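Long-range contacts in mRNA-decapping enzyme subunit 1 (Saccharomyces cerevisiae, PDB 1Q67), which forms the decapping complex with DCP2, activating removal of the 7-methylguanine cap from mRNA so that the transcript can be degraded: residues E60-L65 / I144-N149; H40-S45 / I205-D210; L46-F51 / K197-G202. All coordinates share one frame; numbering follows the deposited sequence.

Interaction 1. Residues E60-L65 / I144-N149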
loop_
_atom_site.group_PDB
_atom_site.type_symbol
_atom_site.label_atom_id
_atom_site.label_comp_id
_atom_site.label_asym_id
_atom_site.label_seq_id
_atom_site.Cartn_x
_atom_site.Cartn_y
_atom_site.Cartn_z
ATOM N N GLU B 60 -1.221 2.223 7.113
ATOM C CA GLU B 60 -1.902 0.993 6.713
ATOM C C GLU B 60 -3.055 1.150 5.725
ATOM O O GLU B 60 -4.108 0.544 5.904
ATOM C CB GLU B 60 -2.411 0.247 7.955
ATOM C CG GLU B 60 -1.320 -0.128 8.949
ATOM C CD GLU B 60 -1.752 -1.227 9.922
ATOM O OE1 GLU B 60 -2.836 -1.097 10.545
ATOM O OE2 GLU B 60 -0.997 -2.220 10.062
ATOM N N TYR B 61 -2.877 1.958 4.691
ATOM C CA TYR B 61 -3.943 2.130 3.713
ATOM C C TYR B 61 -3.409 2.123 2.295
ATOM O O TYR B 61 -2.475 2.863 1.971
ATOM C CB TYR B 61 -4.708 3.435 3.956
ATOM C CG TYR B 61 -5.323 3.539 5.332
ATOM C CD1 TYR B 61 -4.660 4.211 6.356
ATOM C CD2 TYR B 61 -6.557 2.949 5.616
ATOM C CE1 TYR B 61 -5.200 4.297 7.634
ATOM C CE2 TYR B 61 -7.115 3.023 6.896
ATOM C CZ TYR B 61 -6.425 3.701 7.899
ATOM O OH TYR B 61 -6.940 3.789 9.167
ATOM N N GLN B 62 -3.999 1.262 1.469
ATOM C CA GLN B 62 -3.639 1.116 0.052
ATOM C C GLN B 62 -4.859 0.499 -0.610
ATOM O O GLN B 62 -5.481 -0.401 -0.048
ATOM C CB GLN B 62 -2.490 0.125 -0.172
ATOM C CG GLN B 62 -1.391 0.123 0.851
ATOM C CD GLN B 62 -1.869 -0.303 2.215
ATOM O OE1 GLN B 62 -2.752 -1.153 2.347
ATOM N NE2 GLN B 62 -1.281 0.278 3.241
ATOM N N GLY B 63 -5.179 0.953 -1.812
ATOM C CA GLY B 63 -6.332 0.418 -2.505
ATOM C C GLY B 63 -6.939 1.434 -3.444
ATOM O O GLY B 63 -6.233 2.272 -4.000
ATOM N N VAL B 64 -8.252 1.362 -3.622
ATOM C CA VAL B 64 -8.944 2.281 -4.505
ATOM C C VAL B 64 -9.042 3.670 -3.872
ATOM O O VAL B 64 -9.453 3.816 -2.715
ATOM C CB VAL B 64 -10.362 1.778 -4.838
ATOM C CG1 VAL B 64 -11.033 2.740 -5.804
ATOM C CG2 VAL B 64 -10.292 0.389 -5.466
ATOM N N LEU B 65 -8.654 4.681 -4.643
ATOM C CA LEU B 65 -8.690 6.061 -4.191
ATOM C C LEU B 65 -9.766 6.790 -4.977
ATOM O O LEU B 65 -9.788 6.732 -6.204
ATOM C CB LEU B 65 -7.330 6.733 -4.419
ATOM C CG LEU B 65 -7.233 8.269 -4.367
ATOM C CD1 LEU B 65 -7.596 8.785 -2.989
ATOM C CD2 LEU B 65 -5.812 8.681 -4.714
ATOM N N ILE B 144 -9.806 6.234 0.541
ATOM C CA ILE B 144 -9.000 5.138 0.045
ATOM C C ILE B 144 -9.616 3.887 0.669
ATOM O O ILE B 144 -9.735 3.782 1.895
ATOM C CB ILE B 144 -7.534 5.253 0.467
ATOM C CG1 ILE B 144 -6.886 6.459 -0.227
ATOM C CG2 ILE B 144 -6.792 3.980 0.077
ATOM C CD1 ILE B 144 -5.480 6.740 0.239
ATOM N N LEU B 145 -10.028 2.954 -0.183
ATOM C CA LEU B 145 -10.656 1.722 0.282
ATOM C C LEU B 145 -9.681 0.567 0.133
ATOM O O LEU B 145 -9.372 0.169 -0.987
ATOM C CB LEU B 145 -11.911 1.437 -0.549
ATOM C CG LEU B 145 -12.982 2.536 -0.613
ATOM C CD1 LEU B 145 -13.704 2.492 -1.943
ATOM C CD2 LEU B 145 -13.955 2.369 0.526
ATOM N N ASN B 146 -9.186 0.034 1.248
ATOM C CA ASN B 146 -8.250 -1.093 1.174
ATOM C C ASN B 146 -8.860 -2.271 0.429
ATOM O O ASN B 146 -10.026 -2.604 0.633
ATOM C CB ASN B 146 -7.815 -1.540 2.572
ATOM C CG ASN B 146 -6.797 -0.601 3.181
ATOM O OD1 ASN B 146 -6.393 0.378 2.549
ATOM N ND2 ASN B 146 -6.372 -0.889 4.409
ATOM N N ARG B 147 -8.061 -2.882 -0.441
ATOM C CA ARG B 147 -8.484 -4.023 -1.251
ATOM C C ARG B 147 -8.246 -5.353 -0.557
ATOM O O ARG B 147 -9.025 -6.291 -0.711
ATOM C CB ARG B 147 -7.708 -4.054 -2.570
ATOM C CG ARG B 147 -8.137 -3.059 -3.631
ATOM C CD ARG B 147 -7.090 -3.025 -4.741
ATOM N NE ARG B 147 -7.536 -2.277 -5.910
ATOM C CZ ARG B 147 -8.409 -2.740 -6.797
ATOM N NH1 ARG B 147 -8.919 -3.956 -6.642
ATOM N NH2 ARG B 147 -8.778 -1.986 -7.827
ATOM N N ILE B 148 -7.156 -5.428 0.195
ATOM C CA ILE B 148 -6.772 -6.657 0.880
ATOM C C ILE B 148 -7.431 -6.857 2.241
ATOM O O ILE B 148 -7.467 -7.976 2.752
ATOM C CB ILE B 148 -5.235 -6.727 1.011
ATOM C CG1 ILE B 148 -4.594 -6.376 -0.337
ATOM C CG2 ILE B 148 -4.803 -8.127 1.426
ATOM C CD1 ILE B 148 -5.099 -7.215 -1.515
ATOM N N ASN B 149 -7.930 -5.776 2.837
ATOM C CA ASN B 149 -8.641 -5.857 4.112
ATOM C C ASN B 149 -9.724 -4.787 4.086
ATOM O O ASN B 149 -9.770 -3.975 3.166
ATOM C CB ASN B 149 -7.703 -5.687 5.318
ATOM C CG ASN B 149 -6.942 -4.377 5.310
ATOM O OD1 ASN B 149 -7.512 -3.311 5.074
ATOM N ND2 ASN B 149 -5.646 -4.450 5.594
HETATM O O HOH W 1 -4.674 -2.061 6.777
HETATM O O HOH W 2 -5.144 -3.335 0.869
#
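Where strand 64-70 sets out beside strand 140-146 in the four-stranded antiparallel sheet of a PH-like beta sandwich, Val64 and Leu145 form a hydrogen-bonded pair. Leu145 N gives a short bond of 2.7 Å to Val64 O, lying in the plane of that carbonyl, while the return bond from Val64 N to Leu145 O is longer and more bent (138° at the hydrogen). The next pair, Leu65 with Ile144, has no such bonds; its side chains share the other face of the sheet, where Leu65 CD1 rests 3.7 Å from Ile144 CG1.

At Gly63 (phi 151°, psi -148°) the chain turns a corner, its CA 3.4 Å from Leu145 O in a CA-H...O contact. Before the corner, a side chain takes over from strand pairing with residues 144-146: the amide of Asn146 bridges the backbone around Tyr61. Its OD1 takes Gln62 N at 2.8 Å, the donor standing above the carbonyl plane. Its ND2 sends one nearly straight bond to Glu60 O (3.1 Å) and another to Asn149 OD1 (2.8 Å), both acceptors lying close to the amide plane. Three bonds therefore fix the rotation of this buried group. A water links Glu60 O to Asn149 ND2, and a second joins Gln62 O to Ile148 N.

Arg147 folds back over the corner, one face of its guanidinium lying on Val64 CG2, 3.7 Å from NH2, while NE is bonded to Pro42 O. Gln62 and Ile148 also pack on Tyr47 of the second subunit. Tyr61 bonds to strand 43-50 of one sheet and strand 64-70 lies in the other, so the chain crosses between the two packed antiparallel sheets of a PH-like sandwich, consistent with the PH clan of the Dcp1 family.

Interaction 2. Residues H40-S45 / I205-D210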
loop_
_atom_site.group_PDB
_atom_site.type_symbol
_atom_site.label_atom_id
_atom_site.label_comp_id
_atom_site.label_asym_id
_atom_site.label_seq_id
_atom_site.Cartn_x
_atom_site.Cartn_y
_atom_site.Cartn_z
ATOM N N HIS B 40 -11.554 8.367 -9.551
ATOM C CA HIS B 40 -11.151 7.142 -8.890
ATOM C C HIS B 40 -9.990 6.537 -9.656
ATOM O O HIS B 40 -9.909 6.652 -10.875
ATOM C CB HIS B 40 -12.306 6.131 -8.786
ATOM C CG HIS B 40 -12.769 5.583 -10.101
ATOM N ND1 HIS B 40 -13.719 6.212 -10.878
ATOM C CD2 HIS B 40 -12.411 4.465 -10.776
ATOM C CE1 HIS B 40 -13.926 5.504 -11.975
ATOM N NE2 HIS B 40 -13.146 4.441 -11.937
ATOM N N THR B 41 -9.070 5.926 -8.922
ATOM C CA THR B 41 -7.919 5.276 -9.523
ATOM C C THR B 41 -7.821 3.972 -8.736
ATOM O O THR B 41 -8.083 3.950 -7.534
ATOM C CB THR B 41 -6.633 6.145 -9.387
ATOM O OG1 THR B 41 -5.594 5.591 -10.205
ATOM C CG2 THR B 41 -6.165 6.210 -7.948
ATOM N N PRO B 42 -7.453 2.868 -9.409
ATOM C CA PRO B 42 -7.314 1.510 -8.854
ATOM C C PRO B 42 -6.352 1.266 -7.700
ATOM O O PRO B 42 -6.694 0.574 -6.735
ATOM C CB PRO B 42 -6.915 0.665 -10.075
ATOM C CG PRO B 42 -7.333 1.496 -11.255
ATOM C CD PRO B 42 -7.035 2.894 -10.821
ATOM N N HIS B 43 -5.147 1.814 -7.801
ATOM C CA HIS B 43 -4.141 1.569 -6.779
ATOM C C HIS B 43 -3.431 2.812 -6.254
ATOM O O HIS B 43 -2.765 3.523 -7.008
ATOM C CB HIS B 43 -3.112 0.588 -7.344
ATOM C CG HIS B 43 -3.728 -0.575 -8.061
ATOM N ND1 HIS B 43 -4.401 -1.584 -7.403
ATOM C CD2 HIS B 43 -3.835 -0.852 -9.383
ATOM C CE1 HIS B 43 -4.894 -2.432 -8.288
ATOM N NE2 HIS B 43 -4.566 -2.012 -9.497
ATOM N N ALA B 44 -3.567 3.055 -4.956
ATOM C CA ALA B 44 -2.938 4.198 -4.308
ATOM C C ALA B 44 -2.505 3.771 -2.917
ATOM O O ALA B 44 -3.233 3.064 -2.229
ATOM C CB ALA B 44 -3.917 5.360 -4.219
ATOM N N SER B 45 -1.318 4.195 -2.509
ATOM C CA SER B 45 -0.796 3.832 -1.199
ATOM C C SER B 45 -0.563 5.112 -0.390
ATOM O O SER B 45 -0.019 6.091 -0.903
ATOM C CB SER B 45 0.508 3.040 -1.365
ATOM O OG SER B 45 0.948 2.538 -0.118
ATOM N N ILE B 205 0.553 6.837 -6.405
ATOM C CA ILE B 205 -0.463 6.332 -7.308
ATOM C C ILE B 205 0.184 5.556 -8.453
ATOM O O ILE B 205 1.056 6.069 -9.147
ATOM C CB ILE B 205 -1.317 7.487 -7.864
ATOM C CG1 ILE B 205 -2.031 8.199 -6.705
ATOM C CG2 ILE B 205 -2.318 6.951 -8.876
ATOM C CD1 ILE B 205 -2.820 9.428 -7.115
ATOM N N HIS B 206 -0.251 4.312 -8.634
ATOM C CA HIS B 206 0.305 3.457 -9.674
ATOM C C HIS B 206 0.087 3.977 -11.094
ATOM O O HIS B 206 1.027 4.023 -11.880
ATOM C CB HIS B 206 -0.257 2.041 -9.561
ATOM C CG HIS B 206 0.432 1.059 -10.454
ATOM N ND1 HIS B 206 1.731 0.645 -10.241
ATOM C CD2 HIS B 206 0.035 0.473 -11.608
ATOM C CE1 HIS B 206 2.104 -0.150 -11.226
ATOM N NE2 HIS B 206 1.095 -0.270 -12.070
ATOM N N THR B 207 -1.142 4.357 -11.434
ATOM C CA THR B 207 -1.409 4.877 -12.773
ATOM C C THR B 207 -0.721 6.236 -12.888
ATOM O O THR B 207 -1.160 7.217 -12.290
ATOM C CB THR B 207 -2.924 5.049 -13.029
ATOM O OG1 THR B 207 -3.594 3.801 -12.810
ATOM C CG2 THR B 207 -3.176 5.494 -14.467
ATOM N N VAL B 208 0.364 6.277 -13.653
ATOM C CA VAL B 208 1.142 7.496 -13.833
ATOM C C VAL B 208 0.307 8.726 -14.148
ATOM O O VAL B 208 0.324 9.694 -13.395
ATOM C CB VAL B 208 2.194 7.328 -14.955
ATOM C CG1 VAL B 208 3.000 8.619 -15.114
ATOM C CG2 VAL B 208 3.116 6.156 -14.631
ATOM N N SER B 209 -0.424 8.681 -15.259
ATOM C CA SER B 209 -1.254 9.805 -15.684
ATOM C C SER B 209 -2.278 10.260 -14.644
ATOM O O SER B 209 -2.744 11.400 -14.688
ATOM C CB SER B 209 -1.978 9.461 -16.992
ATOM O OG SER B 209 -2.832 8.340 -16.829
ATOM N N ASP B 210 -2.634 9.384 -13.709
ATOM C CA ASP B 210 -3.610 9.759 -12.692
ATOM C C ASP B 210 -3.059 10.697 -11.626
ATOM O O ASP B 210 -3.825 11.355 -10.920
ATOM C CB ASP B 210 -4.201 8.519 -12.023
ATOM C CG ASP B 210 -5.299 7.890 -12.849
ATOM O OD1 ASP B 210 -5.826 8.583 -13.746
ATOM O OD2 ASP B 210 -5.648 6.717 -12.596
HETATM O O HOH W 3 -3.731 3.678 -9.633
#
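Thr41 lies alongside Asp210, the two side chains running past each other in opposite directions, and its OG1 donates a short hydrogen bond of 2.6 Å to Asp210 OD2. The carboxylate oxygen is met on its anti side, with the hydroxyl 26° out of the carboxylate plane. For this bond Thr41 holds OG1 anti to its backbone N (chi1 -169°). Thr41 CG2 lies 4.0 Å from Ile205 CG2. The same hydroxyl receives a bond from a water at 2.7 Å; this water in turn accepts from His43 N and Thr207 N, so one molecule bridges the two backbones just where their direct pairing stops.

In the PH-like fold the C-terminal helix follows the last strand of one sheet, and this contact lies at that junction: strand 200-205 leads through His206 and Thr207 into helix 208-223. The sheet pairing ends with Ala44 opposite Ile205, where Ala44 CB lies 4.2 Å from Ile205 CG1, and with His206 N bonded to His43 O (3.1 Å, 167° at the hydrogen). Leu65, on the strand beside Thr41, also touches Ala44 and Ile205 of the five-stranded sheet, so the two sheets meet here. Asp210 N bonds back to Thr207 O in the first turn after the strand.

Beside the backbone bond between the two histidines, His43 CB and His206 CB lie 3.9 Å apart. One face of the His43 ring is covered by Pro42 CB, which sits toward the rim. Both rings reach the second subunit: His206 meets His206 and His43 of that chain, and His43 meets its Trp204 and His206.

Interaction 3. Residues L46-F51 / K197-G202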
loop_
_atom_site.group_PDB
_atom_site.type_symbol
_atom_site.label_atom_id
_atom_site.label_comp_id
_atom_site.label_asym_id
_atom_site.label_seq_id
_atom_site.Cartn_x
_atom_site.Cartn_y
_atom_site.Cartn_z
ATOM N N LEU B 46 -0.966 5.086 0.876
ATOM C CA LEU B 46 -0.876 6.248 1.749
ATOM C C LEU B 46 0.310 6.319 2.724
ATOM O O LEU B 46 0.636 5.348 3.410
ATOM C CB LEU B 46 -2.183 6.366 2.550
ATOM C CG LEU B 46 -2.380 7.662 3.342
ATOM C CD1 LEU B 46 -2.573 8.818 2.352
ATOM C CD2 LEU B 46 -3.586 7.554 4.250
ATOM N N TYR B 47 0.938 7.494 2.775
ATOM C CA TYR B 47 2.052 7.761 3.679
ATOM C C TYR B 47 1.778 9.078 4.395
ATOM O O TYR B 47 1.035 9.925 3.899
ATOM C CB TYR B 47 3.379 7.925 2.934
ATOM C CG TYR B 47 3.852 6.722 2.163
ATOM C CD1 TYR B 47 3.272 6.379 0.942
ATOM C CD2 TYR B 47 4.905 5.941 2.639
ATOM C CE1 TYR B 47 3.733 5.292 0.211
ATOM C CE2 TYR B 47 5.374 4.854 1.916
ATOM C CZ TYR B 47 4.787 4.535 0.705
ATOM O OH TYR B 47 5.263 3.470 -0.026
ATOM N N LYS B 48 2.397 9.250 5.556
ATOM C CA LYS B 48 2.250 10.476 6.313
ATOM C C LYS B 48 3.645 10.993 6.651
ATOM O O LYS B 48 4.537 10.224 7.028
ATOM C CB LYS B 48 1.443 10.235 7.593
ATOM C CG LYS B 48 1.128 11.520 8.354
ATOM C CD LYS B 48 0.133 11.282 9.471
ATOM C CE LYS B 48 -0.302 12.600 10.093
ATOM N NZ LYS B 48 -1.455 12.418 11.016
ATOM N N TRP B 49 3.831 12.297 6.498
ATOM C CA TRP B 49 5.116 12.921 6.776
ATOM C C TRP B 49 5.328 13.166 8.264
ATOM O O TRP B 49 4.468 13.724 8.944
ATOM C CB TRP B 49 5.232 14.248 6.013
ATOM C CG TRP B 49 6.533 14.953 6.245
ATOM C CD1 TRP B 49 6.765 15.994 7.098
ATOM C CD2 TRP B 49 7.793 14.636 5.644
ATOM N NE1 TRP B 49 8.098 16.346 7.068
ATOM C CE2 TRP B 49 8.752 15.528 6.185
ATOM C CE3 TRP B 49 8.209 13.679 4.705
ATOM C CZ2 TRP B 49 10.098 15.492 5.817
ATOM C CZ3 TRP B 49 9.550 13.643 4.337
ATOM C CH2 TRP B 49 10.479 14.546 4.895
ATOM N N ASP B 50 6.477 12.728 8.764
ATOM C CA ASP B 50 6.837 12.911 10.167
ATOM C C ASP B 50 7.816 14.079 10.270
ATOM O O ASP B 50 8.969 13.974 9.848
ATOM C CB ASP B 50 7.476 11.633 10.717
ATOM C CG ASP B 50 8.078 11.828 12.099
ATOM O OD1 ASP B 50 7.509 12.592 12.909
ATOM O OD2 ASP B 50 9.121 11.202 12.377
ATOM N N PHE B 51 7.346 15.199 10.813
ATOM C CA PHE B 51 8.190 16.384 10.942
ATOM C C PHE B 51 9.361 16.213 11.898
ATOM O O PHE B 51 10.434 16.772 11.673
ATOM C CB PHE B 51 7.355 17.590 11.366
ATOM C CG PHE B 51 6.455 18.110 10.284
ATOM C CD1 PHE B 51 5.140 17.666 10.177
ATOM C CD2 PHE B 51 6.937 19.015 9.343
ATOM C CE1 PHE B 51 4.320 18.116 9.154
ATOM C CE2 PHE B 51 6.123 19.474 8.311
ATOM C CZ PHE B 51 4.813 19.023 8.215
ATOM N N LYS B 197 -5.327 20.894 9.068
ATOM C CA LYS B 197 -4.573 21.010 10.312
ATOM C C LYS B 197 -3.076 21.081 10.047
ATOM O O LYS B 197 -2.269 20.954 10.962
ATOM C CB LYS B 197 -4.870 19.810 11.219
ATOM C CG LYS B 197 -5.781 20.118 12.406
ATOM C CD LYS B 197 -7.135 20.648 11.977
ATOM C CE LYS B 197 -8.072 20.803 13.174
ATOM N NZ LYS B 197 -7.545 21.749 14.203
ATOM N N HIS B 198 -2.712 21.275 8.786
ATOM C CA HIS B 198 -1.315 21.364 8.381
ATOM C C HIS B 198 -0.592 20.010 8.386
ATOM O O HIS B 198 0.636 19.957 8.304
ATOM C CB HIS B 198 -0.561 22.359 9.274
ATOM C CG HIS B 198 0.609 23.013 8.601
ATOM N ND1 HIS B 198 1.663 22.297 8.070
ATOM C CD2 HIS B 198 0.885 24.319 8.367
ATOM C CE1 HIS B 198 2.536 23.135 7.535
ATOM N NE2 HIS B 198 2.088 24.366 7.701
ATOM N N GLU B 199 -1.339 18.914 8.494
ATOM C CA GLU B 199 -0.706 17.594 8.462
ATOM C C GLU B 199 -0.449 17.275 6.997
ATOM O O GLU B 199 -1.265 17.600 6.136
ATOM C CB GLU B 199 -1.613 16.534 9.083
ATOM C CG GLU B 199 -1.976 16.837 10.514
ATOM C CD GLU B 199 -2.888 15.796 11.114
ATOM O OE1 GLU B 199 -2.372 14.769 11.602
ATOM O OE2 GLU B 199 -4.124 16.004 11.087
ATOM N N VAL B 200 0.686 16.650 6.719
ATOM C CA VAL B 200 1.061 16.323 5.352
ATOM C C VAL B 200 1.019 14.827 5.018
ATOM O O VAL B 200 1.658 14.008 5.676
ATOM C CB VAL B 200 2.476 16.868 5.049
ATOM C CG1 VAL B 200 2.878 16.518 3.635
ATOM C CG2 VAL B 200 2.503 18.386 5.256
ATOM N N TYR B 201 0.255 14.484 3.988
ATOM C CA TYR B 201 0.141 13.099 3.543
ATOM C C TYR B 201 0.720 12.978 2.150
ATOM O O TYR B 201 0.719 13.944 1.379
ATOM C CB TYR B 201 -1.323 12.631 3.502
ATOM C CG TYR B 201 -1.979 12.536 4.854
ATOM C CD1 TYR B 201 -2.564 13.657 5.448
ATOM C CD2 TYR B 201 -1.996 11.331 5.558
ATOM C CE1 TYR B 201 -3.151 13.581 6.710
ATOM C CE2 TYR B 201 -2.576 11.247 6.818
ATOM C CZ TYR B 201 -3.150 12.377 7.386
ATOM O OH TYR B 201 -3.717 12.301 8.636
ATOM N N GLY B 202 1.231 11.789 1.845
ATOM C CA GLY B 202 1.785 11.515 0.533
ATOM C C GLY B 202 1.023 10.329 -0.043
ATOM O O GLY B 202 0.801 9.331 0.639
HETATM O O HOH W 4 2.109 15.246 8.795
#
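Lys48 passes over one face of the Tyr201 ring with its CG and ends on Glu199, joining strands 43-50 and 200-205, neighbours in the five-stranded antiparallel sheet of the PH-like sandwich. Its CD is 3.8 Å from Tyr201 CE2, and NZ forms a salt bridge of 2.6 Å with Glu199 OE1, met from above the carboxylate plane. CG is anti to the backbone N (chi1 -174°), and the extended chain beyond it runs past CE2 and CZ toward the hydroxyl end of the ring. Leu46 CD1 approaches the same ring at CD2.

The backbones hold these side chains in register. Tyr47 and Gly202 form a hydrogen-bonded pair, 2.8 Å both from Tyr47 N to Gly202 O and from Gly202 N to Tyr47 O. Trp49 N continues the ladder with an almost straight bond to Val200 O (177° at the hydrogen). Beyond it a water replaces direct pairing, accepting from Val200 N and donating to Trp49 O.

On the other side of the sheet Trp49 CB meets Val200 CB, and Phe51 CZ touches Val200 CG2 at 3.8 Å. Further out, strand 55-59 flanks Tyr47, Lys58 making a cation-pi contact with its ring, and Phe153 of the opposing sheet meets the Tyr201 ring. At the end of strand 43-50, Trp49 CD1 sits over the centre of the Phe51 ring, 3.5 Å above its plane.

Overall arrangement
Strand 43-50 is shared by interactions 2 and 3: both pair it with strand 200-205, at points whose centres lie about 18 Å apart, interaction 2 where that strand runs on into helix 208-223. Interaction 1 lies mainly in the four-stranded sheet, which interaction 2 also reaches through strand 34-41; its centre is about 12 Å from that of interaction 2 and about 17 Å from that of interaction 3. Three probable hydrogen bonds of 2.9 Å link them: Leu65 O to Thr41 N continues the four-stranded sheet into interaction 2, while Gly63 N to Ala44 O and Tyr61 O to Leu46 N connect to the other sheet. Ile144 CD1 packs against Leu46 CB (4.0 Å) between the sheets.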